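Endo-1,4-beta-xylanase 1 (Hypocrea jecorina, PDB 1XYN) hydrolyses internal beta-1,4-xylosidic bonds of xylan, a plant cell-wall hemicellulose, releasing xylooligosaccharides and xylose. Local coordinates at residues G37-T41 against Q174-N178; Q123-V127 against W146-H152. All blocks are in the same frame, centred on the assembly; numbering follows the deposited sequence.

Contact 1: G37-T41 against Q174-N178; sequences GVGWT and QSVSN
Two extended strand segments, 37-40 and 174-177, run side by side in nearly the same direction, 7° between their axes and 7.3 Å apart at closest approach, with Val38 CA 7.1 Å from Val176 CA. No clear backbone hydrogen bond links them: they belong to different sheets and meet through side chains, as the two layers of the family 11 beta-jelly roll do. Val38 (chi1 m) and Val176 (chi1 t) both point across the gap, CG2 of Val38 lying 3.8 Å from CG2 of Val176; compact beta-branched residues suit both extended backbone and tight interlayer space. CG1 of Val176 also lies 3.7 Å from the Val38 carbonyl O. Trp40 takes chi1 m and chi2 -96°, reaching over to the other strand so that its CH2 sits 3.7 Å from Val176 CG1 and its CZ2 3.8 Å from Ser177 C. A long, flat indole suits this place because it covers both Val176 and the chain terminus, where the Asn178 side chain (chi1 p) lies over one face of the ring. Between Val38 and Trp40, Gly39 (phi 180°, psi -127°) has a backbone on which a CB would crowd Trp40 CE3. Strand 34-40 is hydrogen-bonded on its two sides to 5-10 and 155-166, while Phe24 of strand 23-30 packs on both valines and Ile48 of strand 48-56 touches Trp40.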
ATOM      1  N   GLY A  37     -14.070  11.136  -2.683  1.00  9.97           N
ATOM      2  CA  GLY A  37     -14.342  12.556  -2.592  1.00  6.77           C
ATOM      3  C   GLY A  37     -14.453  13.134  -3.980  1.00  7.01           C
ATOM      4  O   GLY A  37     -14.290  12.415  -4.966  1.00  7.28           O
ATOM      5  N   VAL A  38     -14.722  14.431  -4.062  1.00  8.04           N
ATOM      6  CA  VAL A  38     -14.862  15.100  -5.353  1.00 12.42           C
ATOM      7  C   VAL A  38     -14.021  16.368  -5.434  1.00  8.39           C
ATOM      8  O   VAL A  38     -13.700  16.980  -4.420  1.00 14.02           O
ATOM      9  CB  VAL A  38     -16.350  15.431  -5.665  1.00 11.83           C
ATOM     10  CG1 VAL A  38     -17.184  14.154  -5.647  1.00  6.53           C
ATOM     11  CG2 VAL A  38     -16.899  16.454  -4.683  1.00  9.11           C
ATOM     12  N   GLY A  39     -13.677  16.770  -6.645  1.00 11.82           N
ATOM     13  CA  GLY A  39     -12.872  17.960  -6.810  1.00 15.25           C
ATOM     14  C   GLY A  39     -12.536  18.309  -8.246  1.00 19.42           C
ATOM     15  O   GLY A  39     -13.422  18.347  -9.103  1.00 20.68           O
ATOM     16  N   TRP A  40     -11.248  18.497  -8.529  1.00 17.40           N
ATOM     17  CA  TRP A  40     -10.825  18.907  -9.861  1.00 20.65           C
ATOM     18  C   TRP A  40      -9.680  18.099 -10.456  1.00 20.42           C
ATOM     19  O   TRP A  40      -8.796  17.626  -9.746  1.00 22.60           O
ATOM     20  CB  TRP A  40     -10.481  20.406  -9.832  1.00 20.62           C
ATOM     21  CG  TRP A  40     -11.594  21.246  -9.235  1.00 21.78           C
ATOM     22  CD1 TRP A  40     -12.569  21.917  -9.919  1.00 22.91           C
ATOM     23  CD2 TRP A  40     -11.892  21.426  -7.835  1.00 21.65           C
ATOM     24  NE1 TRP A  40     -13.457  22.491  -9.034  1.00 21.33           N
ATOM     25  CE2 TRP A  40     -13.067  22.205  -7.754  1.00 19.47           C
ATOM     26  CE3 TRP A  40     -11.282  20.998  -6.646  1.00 17.33           C
ATOM     27  CZ2 TRP A  40     -13.646  22.562  -6.526  1.00 23.82           C
ATOM     28  CZ3 TRP A  40     -11.858  21.352  -5.433  1.00 15.47           C
ATOM     29  CH2 TRP A  40     -13.029  22.127  -5.381  1.00 20.84           C
ATOM     30  N   THR A  41      -9.714  17.950 -11.773  1.00 19.20           N
ATOM     31  CA  THR A  41      -8.703  17.202 -12.518  1.00 19.49           C
ATOM     32  C   THR A  41      -7.294  17.809 -12.406  1.00 21.84           C
ATOM     33  O   THR A  41      -6.285  17.096 -12.488  1.00 24.05           O
ATOM     34  CB  THR A  41      -9.137  17.065 -14.007  1.00 21.52           C
ATOM     35  OG1 THR A  41     -10.235  16.144 -14.098  1.00 15.36           O
ATOM     36  CG2 THR A  41      -7.992  16.570 -14.890  1.00 23.60           C
ATOM     37  N   GLN A 174     -20.558  15.884   2.669  1.00 17.01           N
ATOM     38  CA  GLN A 174     -19.821  17.115   2.454  1.00 10.80           C
ATOM     39  C   GLN A 174     -20.147  17.852   1.161  1.00 11.96           C
ATOM     40  O   GLN A 174     -20.370  17.238   0.126  1.00 15.84           O
ATOM     41  CB  GLN A 174     -18.316  16.810   2.491  1.00 11.49           C
ATOM     42  CG  GLN A 174     -17.772  16.430   3.874  1.00  7.48           C
ATOM     43  CD  GLN A 174     -17.672  17.625   4.810  1.00  6.37           C
ATOM     44  OE1 GLN A 174     -17.218  18.693   4.412  1.00  6.25           O
ATOM     45  NE2 GLN A 174     -18.095  17.448   6.056  1.00  2.00           N
ATOM     46  N   SER A 175     -20.129  19.177   1.241  1.00 17.67           N
ATOM     47  CA  SER A 175     -20.376  20.064   0.106  1.00 19.08           C
ATOM     48  C   SER A 175     -18.987  20.581  -0.281  1.00 19.66           C
ATOM     49  O   SER A 175     -18.245  21.046   0.581  1.00 16.68           O
ATOM     50  CB  SER A 175     -21.264  21.235   0.540  1.00 22.24           C
ATOM     51  OG  SER A 175     -22.398  20.779   1.270  1.00 28.46           O
ATOM     52  N   VAL A 176     -18.649  20.505  -1.566  1.00 21.40           N
ATOM     53  CA  VAL A 176     -17.339  20.921  -2.083  1.00 20.53           C
ATOM     54  C   VAL A 176     -17.418  21.997  -3.182  1.00 21.34           C
ATOM     55  O   VAL A 176     -18.274  21.923  -4.058  1.00 21.54           O
ATOM     56  CB  VAL A 176     -16.601  19.688  -2.671  1.00 17.14           C
ATOM     57  CG1 VAL A 176     -15.275  20.082  -3.292  1.00 13.57           C
ATOM     58  CG2 VAL A 176     -16.420  18.629  -1.600  1.00 13.23           C
ATOM     59  N   SER A 177     -16.518  22.984  -3.133  1.00 20.56           N
ATOM     60  CA  SER A 177     -16.464  24.050  -4.141  1.00 20.57           C
ATOM     61  C   SER A 177     -15.246  24.973  -4.009  1.00 23.24           C
ATOM     62  O   SER A 177     -14.503  24.910  -3.031  1.00 24.12           O
ATOM     63  CB  SER A 177     -17.741  24.900  -4.131  1.00 15.99           C
ATOM     64  OG  SER A 177     -17.814  25.730  -2.990  1.00 16.33           O
ATOM     65  N   ASN A 178     -15.054  25.818  -5.019  1.00 21.06           N
ATOM     66  CA  ASN A 178     -13.960  26.787  -5.057  1.00 21.42           C
ATOM     67  C   ASN A 178     -14.281  27.863  -6.089  1.00 21.75           C
ATOM     68  O   ASN A 178     -15.442  27.910  -6.546  1.00 29.22           O
ATOM     69  CB  ASN A 178     -12.623  26.108  -5.393  1.00 18.00           C
ATOM     70  CG  ASN A 178     -12.549  25.613  -6.820  1.00 15.61           C
ATOM     71  OD1 ASN A 178     -11.468  25.464  -7.377  1.00 18.43           O
ATOM     72  ND2 ASN A 178     -13.694  25.332  -7.413  1.00 23.06           N
ATOM     73  OXT ASN A 178     -13.375  28.638  -6.448  1.00 32.84           O
TER

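Contact 2: Q123-V127 against W146-H152; sequences QYISV and WASLGLH
Tyr124, on extended strand 123-127, is the residue most covered here; its CA lies 6.8 Å from that of Leu151. With chi1 m and chi2 -18° its ring reaches past the helix end, and OH donates a hydrogen bond to His152 O (2.6 Å), so a buried hydroxyl is satisfied. Leu151 (m, t) sets CB squarely over the ring, 3.7 Å from its centroid, a CH-pi contact. The helix ends at this point in a Schellman motif: Leu151 N bonds to Trp146 O (2.7 Å) and Gly150 N to Ala147 O (3.0 Å), with Gly150 as C-prime at phi 90°, where a CB would strike the preceding carbonyl. Around this turn the single helix of the family 11 jelly roll packs against the curved sheet through Tyr124, Trp146 and Leu151. Trp146 (chi1 m, chi2 -12°) offers its six-membered ring to Tyr124 CB, 3.9 Å from the centroid, and to the Tyr124 ring edge, offset edge-to-face, planes at 65°. Its NE1 donates to Ser126 OG (2.7 Å), a small side chain also hydrogen-bonded to His142.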
ATOM      1  N   GLN A 123       5.253  12.551   1.120  1.00 18.28           N
ATOM      2  CA  GLN A 123       3.940  13.073   1.464  1.00 16.34           C
ATOM      3  C   GLN A 123       4.143  14.377   2.218  1.00 14.41           C
ATOM      4  O   GLN A 123       5.001  14.456   3.096  1.00 15.80           O
ATOM      5  CB  GLN A 123       3.191  12.116   2.399  1.00 18.14           C
ATOM      6  CG  GLN A 123       2.884  10.736   1.861  1.00 18.44           C
ATOM      7  CD  GLN A 123       2.062   9.919   2.852  1.00 22.26           C
ATOM      8  OE1 GLN A 123       2.589   9.423   3.843  1.00 23.75           O
ATOM      9  NE2 GLN A 123       0.762   9.809   2.601  1.00 15.61           N
ATOM     10  N   TYR A 124       3.375  15.405   1.868  1.00 15.08           N
ATOM     11  CA  TYR A 124       3.451  16.684   2.569  1.00 14.62           C
ATOM     12  C   TYR A 124       2.105  16.807   3.266  1.00 16.25           C
ATOM     13  O   TYR A 124       1.074  16.970   2.624  1.00 19.67           O
ATOM     14  CB  TYR A 124       3.649  17.846   1.600  1.00  7.92           C
ATOM     15  CG  TYR A 124       4.881  17.746   0.730  1.00  8.01           C
ATOM     16  CD1 TYR A 124       5.938  16.892   1.058  1.00  8.11           C
ATOM     17  CD2 TYR A 124       4.984  18.498  -0.437  1.00  7.26           C
ATOM     18  CE1 TYR A 124       7.060  16.791   0.242  1.00  4.70           C
ATOM     19  CE2 TYR A 124       6.095  18.400  -1.254  1.00  2.96           C
ATOM     20  CZ  TYR A 124       7.127  17.551  -0.914  1.00  9.45           C
ATOM     21  OH  TYR A 124       8.219  17.472  -1.745  1.00 12.75           O
ATOM     22  N   ILE A 125       2.109  16.710   4.588  1.00 15.97           N
ATOM     23  CA  ILE A 125       0.866  16.770   5.333  1.00 14.37           C
ATOM     24  C   ILE A 125       0.764  17.971   6.256  1.00 12.32           C
ATOM     25  O   ILE A 125       1.724  18.331   6.923  1.00 14.44           O
ATOM     26  CB  ILE A 125       0.675  15.473   6.172  1.00 14.05           C
ATOM     27  CG1 ILE A 125       0.825  14.231   5.288  1.00 13.10           C
ATOM     28  CG2 ILE A 125      -0.679  15.480   6.878  1.00 11.54           C
ATOM     29  CD1 ILE A 125       0.870  12.920   6.060  1.00 17.44           C
ATOM     30  N   SER A 126      -0.416  18.578   6.284  1.00 15.41           N
ATOM     31  CA  SER A 126      -0.699  19.715   7.152  1.00 12.61           C
ATOM     32  C   SER A 126      -1.877  19.267   8.010  1.00 10.76           C
ATOM     33  O   SER A 126      -2.979  19.127   7.505  1.00 14.13           O
ATOM     34  CB  SER A 126      -1.111  20.948   6.329  1.00 16.00           C
ATOM     35  OG  SER A 126      -0.028  21.536   5.617  1.00 10.17           O
ATOM     36  N   VAL A 127      -1.643  19.003   9.292  1.00 12.51           N
ATOM     37  CA  VAL A 127      -2.720  18.573  10.183  1.00 12.26           C
ATOM     38  C   VAL A 127      -3.212  19.706  11.085  1.00 11.25           C
ATOM     39  O   VAL A 127      -2.477  20.194  11.945  1.00 14.22           O
ATOM     40  CB  VAL A 127      -2.293  17.378  11.060  1.00 16.20           C
ATOM     41  CG1 VAL A 127      -3.460  16.916  11.921  1.00  9.24           C
ATOM     42  CG2 VAL A 127      -1.776  16.238  10.195  1.00 10.39           C
ATOM     43  N   TRP A 146       5.032  24.869   2.902  1.00 15.92           N
ATOM     44  CA  TRP A 146       5.693  23.629   2.539  1.00 15.77           C
ATOM     45  C   TRP A 146       7.005  23.928   1.819  1.00 18.77           C
ATOM     46  O   TRP A 146       8.051  23.384   2.170  1.00 21.13           O
ATOM     47  CB  TRP A 146       4.774  22.763   1.662  1.00 16.14           C
ATOM     48  CG  TRP A 146       3.577  22.169   2.398  1.00 22.03           C
ATOM     49  CD1 TRP A 146       3.365  22.135   3.759  1.00 16.28           C
ATOM     50  CD2 TRP A 146       2.440  21.522   1.805  1.00 20.45           C
ATOM     51  NE1 TRP A 146       2.173  21.506   4.037  1.00 17.78           N
ATOM     52  CE2 TRP A 146       1.584  21.121   2.862  1.00 19.73           C
ATOM     53  CE3 TRP A 146       2.061  21.243   0.488  1.00 12.87           C
ATOM     54  CZ2 TRP A 146       0.377  20.455   2.637  1.00 13.42           C
ATOM     55  CZ3 TRP A 146       0.860  20.584   0.268  1.00 15.70           C
ATOM     56  CH2 TRP A 146       0.034  20.198   1.339  1.00 12.84           C
ATOM     57  N   ALA A 147       6.949  24.829   0.843  1.00 17.73           N
ATOM     58  CA  ALA A 147       8.125  25.211   0.069  1.00 18.55           C
ATOM     59  C   ALA A 147       9.221  25.802   0.949  1.00 19.08           C
ATOM     60  O   ALA A 147      10.392  25.459   0.784  1.00 16.89           O
ATOM     61  CB  ALA A 147       7.738  26.205  -1.021  1.00 19.27           C
ATOM     62  N   SER A 148       8.828  26.644   1.909  1.00 15.26           N
ATOM     63  CA  SER A 148       9.782  27.295   2.810  1.00 16.35           C
ATOM     64  C   SER A 148      10.518  26.332   3.738  1.00 18.62           C
ATOM     65  O   SER A 148      11.600  26.652   4.236  1.00 22.15           O
ATOM     66  CB  SER A 148       9.105  28.404   3.627  1.00 15.36           C
ATOM     67  OG  SER A 148       8.200  27.894   4.585  1.00 14.59           O
ATOM     68  N   LEU A 149       9.932  25.157   3.963  1.00 17.68           N
ATOM     69  CA  LEU A 149      10.535  24.137   4.812  1.00 13.16           C
ATOM     70  C   LEU A 149      11.237  23.068   3.978  1.00 12.24           C
ATOM     71  O   LEU A 149      11.676  22.046   4.510  1.00  7.61           O
ATOM     72  CB  LEU A 149       9.470  23.491   5.694  1.00 17.81           C
ATOM     73  CG  LEU A 149       8.811  24.421   6.720  1.00 21.73           C
ATOM     74  CD1 LEU A 149       7.589  23.754   7.353  1.00 19.58           C
ATOM     75  CD2 LEU A 149       9.825  24.812   7.780  1.00 16.29           C
ATOM     76  N   GLY A 150      11.347  23.312   2.674  1.00  8.64           N
ATOM     77  CA  GLY A 150      12.001  22.356   1.792  1.00 18.64           C
ATOM     78  C   GLY A 150      11.091  21.300   1.175  1.00 19.05           C
ATOM     79  O   GLY A 150      11.563  20.363   0.531  1.00 15.63           O
ATOM     80  N   LEU A 151       9.789  21.426   1.408  1.00 22.37           N
ATOM     81  CA  LEU A 151       8.817  20.491   0.851  1.00 19.97           C
ATOM     82  C   LEU A 151       8.442  21.023  -0.536  1.00 17.18           C
ATOM     83  O   LEU A 151       7.522  21.829  -0.700  1.00 13.46           O
ATOM     84  CB  LEU A 151       7.600  20.351   1.783  1.00 17.02           C
ATOM     85  CG  LEU A 151       7.919  19.985   3.243  1.00 16.14           C
ATOM     86  CD1 LEU A 151       6.649  19.604   3.985  1.00 19.67           C
ATOM     87  CD2 LEU A 151       8.914  18.835   3.298  1.00 17.57           C
ATOM     88  N   HIS A 152       9.208  20.560  -1.519  1.00 16.29           N
ATOM     89  CA  HIS A 152       9.096  20.952  -2.923  1.00 18.30           C
ATOM     90  C   HIS A 152       8.007  20.219  -3.744  1.00 21.10           C
ATOM     91  O   HIS A 152       7.996  18.985  -3.826  1.00 20.75           O
ATOM     92  CB  HIS A 152      10.487  20.738  -3.546  1.00 20.21           C
ATOM     93  CG  HIS A 152      10.649  21.299  -4.920  1.00 18.02           C
ATOM     94  ND1 HIS A 152      10.999  20.520  -6.003  1.00 18.68           N
ATOM     95  CD2 HIS A 152      10.554  22.568  -5.385  1.00 20.87           C
ATOM     96  CE1 HIS A 152      11.111  21.283  -7.075  1.00 22.54           C
ATOM     97  NE2 HIS A 152      10.850  22.531  -6.726  1.00 26.21           N
TER

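In the fold
Contact 1 joins strands 34-40 and 168-177, one from each sheet, and so ties the two layers near the chain termini; contact 2 sets the end of helix 139-148 against strand 119-128 of the larger sheet. Their centres are 22 Å apart and their nearest atoms about 14 Å, without touching. In sequence, both segments of contact 2 fall between those of contact 1, which brings together distant parts of the chain. The shared larger sheet also carries the predicted nucleophile Glu75 and proton donor Glu164. Contact 2 is nearer the nucleophile: Gln123, a substrate-binding residue by similarity, weakly hydrogen-bonds Glu75, whereas in contact 1 the side chain of Trp40 is about 7 Å from that of Tyr158, which by similarity also binds substrate.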